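Local coordinates for protein probable transcriptional regulator PhnF (Escherichia coli, PDB 2FA1) that probably regulates transcription and is encoded in an operon for alkylphosphonate uptake and C-P lyase, represented here by its C-terminal effector-binding (UTRA) domain, at residues L72-W75 with P76-R80. Numbering follows the deposited sequence.
Sequences LTLW and PTLQR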
loop_
_atom_site.group_PDB
_atom_site.type_symbol
_atom_site.label_atom_id
_atom_site.label_comp_id
_atom_site.label_asym_id
_atom_site.label_seq_id
_atom_site.Cartn_x
_atom_site.Cartn_y
_atom_site.Cartn_z
ATOM N N LEU A 72 -22.882 -18.799 -1.483
ATOM C CA LEU A 72 -24.229 -18.213 -1.468
ATOM C C LEU A 72 -25.007 -18.526 -0.205
ATOM O O LEU A 72 -26.057 -17.875 0.036
ATOM C CB LEU A 72 -25.061 -18.560 -2.698
ATOM C CG LEU A 72 -24.264 -18.287 -3.985
ATOM C CD1 LEU A 72 -25.167 -18.536 -5.171
ATOM C CD2 LEU A 72 -23.877 -16.756 -3.975
ATOM N N THR A 73 -24.527 -19.531 0.518
ATOM C CA THR A 73 -25.190 -19.874 1.766
ATOM C C THR A 73 -24.945 -18.830 2.824
ATOM O O THR A 73 -25.573 -18.866 3.915
ATOM C CB THR A 73 -24.813 -21.206 2.392
ATOM O OG1 THR A 73 -23.473 -21.276 2.849
ATOM C CG2 THR A 73 -25.189 -22.347 1.372
ATOM N N LEU A 74 -24.021 -17.907 2.519
ATOM C CA LEU A 74 -23.976 -16.761 3.464
ATOM C C LEU A 74 -25.062 -15.714 3.273
ATOM O O LEU A 74 -25.132 -14.750 4.026
ATOM C CB LEU A 74 -22.597 -16.066 3.398
ATOM C CG LEU A 74 -21.322 -16.878 3.675
ATOM C CD1 LEU A 74 -20.089 -16.077 3.410
ATOM C CD2 LEU A 74 -21.347 -17.196 5.218
ATOM N N TRP A 75 -25.923 -15.877 2.268
ATOM C CA TRP A 75 -26.896 -14.866 1.994
ATOM C C TRP A 75 -27.861 -14.504 3.155
ATOM O O TRP A 75 -28.166 -13.319 3.303
ATOM C CB TRP A 75 -27.581 -15.247 0.645
ATOM C CG TRP A 75 -28.594 -14.287 0.153
ATOM C CD1 TRP A 75 -29.894 -14.574 -0.154
ATOM C CD2 TRP A 75 -28.403 -12.882 -0.128
ATOM N NE1 TRP A 75 -30.571 -13.425 -0.600
ATOM C CE2 TRP A 75 -29.658 -12.377 -0.600
ATOM C CE3 TRP A 75 -27.296 -11.999 -0.002
ATOM C CZ2 TRP A 75 -29.819 -11.030 -0.971
ATOM C CZ3 TRP A 75 -27.445 -10.633 -0.376
ATOM C CH2 TRP A 75 -28.711 -10.161 -0.853
ATOM N N PRO A 76 -28.396 -15.504 3.913
ATOM C CA PRO A 76 -29.245 -15.152 5.070
ATOM C C PRO A 76 -28.536 -14.151 6.035
ATOM O O PRO A 76 -29.169 -13.210 6.550
ATOM C CB PRO A 76 -29.480 -16.543 5.751
ATOM C CG PRO A 76 -29.533 -17.451 4.510
ATOM C CD PRO A 76 -28.309 -16.990 3.779
ATOM N N THR A 77 -27.205 -14.305 6.144
ATOM C CA THR A 77 -26.473 -13.436 7.040
ATOM C C THR A 77 -26.180 -12.116 6.401
ATOM O O THR A 77 -26.475 -11.051 6.953
ATOM C CB THR A 77 -25.179 -14.123 7.465
ATOM O OG1 THR A 77 -25.515 -15.272 8.252
ATOM C CG2 THR A 77 -24.229 -13.131 8.320
ATOM N N LEU A 78 -25.550 -12.158 5.225
ATOM C CA LEU A 78 -25.049 -10.909 4.610
ATOM C C LEU A 78 -26.149 -9.929 4.192
ATOM O O LEU A 78 -25.955 -8.679 4.162
ATOM C CB LEU A 78 -24.086 -11.250 3.467
ATOM C CG LEU A 78 -22.802 -11.892 3.919
ATOM C CD1 LEU A 78 -22.003 -12.299 2.694
ATOM C CD2 LEU A 78 -21.936 -11.008 4.935
ATOM N N GLN A 79 -27.297 -10.467 3.726
ATOM C CA GLN A 79 -28.376 -9.543 3.365
ATOM C C GLN A 79 -28.855 -8.708 4.549
ATOM O O GLN A 79 -29.377 -7.646 4.321
ATOM C CB GLN A 79 -29.548 -10.300 2.769
ATOM C CG GLN A 79 -30.401 -11.026 3.811
ATOM C CD GLN A 79 -31.428 -11.984 3.136
ATOM O OE1 GLN A 79 -31.095 -13.094 2.648
ATOM N NE2 GLN A 79 -32.700 -11.582 3.208
ATOM N N ARG A 80 -28.578 -9.165 5.787
ATOM C CA ARG A 80 -28.966 -8.473 7.015
ATOM C C ARG A 80 -27.949 -7.491 7.506
ATOM O O ARG A 80 -28.230 -6.753 8.512
ATOM C CB ARG A 80 -29.310 -9.527 8.083
ATOM C CG ARG A 80 -30.571 -10.365 7.675
ATOM C CD ARG A 80 -30.977 -11.510 8.722
ATOM N NE ARG A 80 -32.418 -11.916 8.494
ATOM C CZ ARG A 80 -32.867 -12.741 7.522
ATOM N NH1 ARG A 80 -32.058 -13.348 6.652
ATOM N NH2 ARG A 80 -34.194 -12.965 7.410
HETATM O O HOH W 1 -25.587 -17.414 6.494
#
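Gln-79 lays its CB over the six-membered ring of Trp-75, one helical turn earlier, in a CH-pi contact 3.6 Å from CB to the ring centroid and only 7° off the ring normal. The indole reaches along the helix to meet it because CG of Trp-75 stands anti to the backbone N (chi1 -178°). The two side chains cross at about a right angle. Beneath this pair, Gln-79 N donates to Trp-75 O at 3.0 Å, an i+4 to i backbone bond consistent with their lying one turn apart. The preceding carbonyl has two donors: Leu-78 N, 2.9 Å from Leu-74 O and almost straight, and Thr-77 N, whose bond to the same oxygen is weak. Alongside, Leu-78 CD1 packs on Leu-74 CB at 3.9 Å. Pro-76 lacks an N-H, and its CD lies 3.3 Å from Thr-73 O. Thr-73 O accepts a hydrogen bond from a water that is also hydrogen-bonded to Thr-77 OG1 at 2.8 Å. Further along, Arg-80 folds back, and NH1 donates to Pro-76 O at 2.9 Å, with the acceptor in the guanidinium plane. The 3-10 segment 72-74 leads directly into the short helix 75-78, and this junction packs on the UTRA domain's antiparallel sheet: Trp-75 rests on strands 23-31 and 47-57, Leu-74 and Leu-78 cover Ile-49 and Phe-69 of strands 47-57 and 60-69, and Thr-77 meets Phe-89 of helix 86-94.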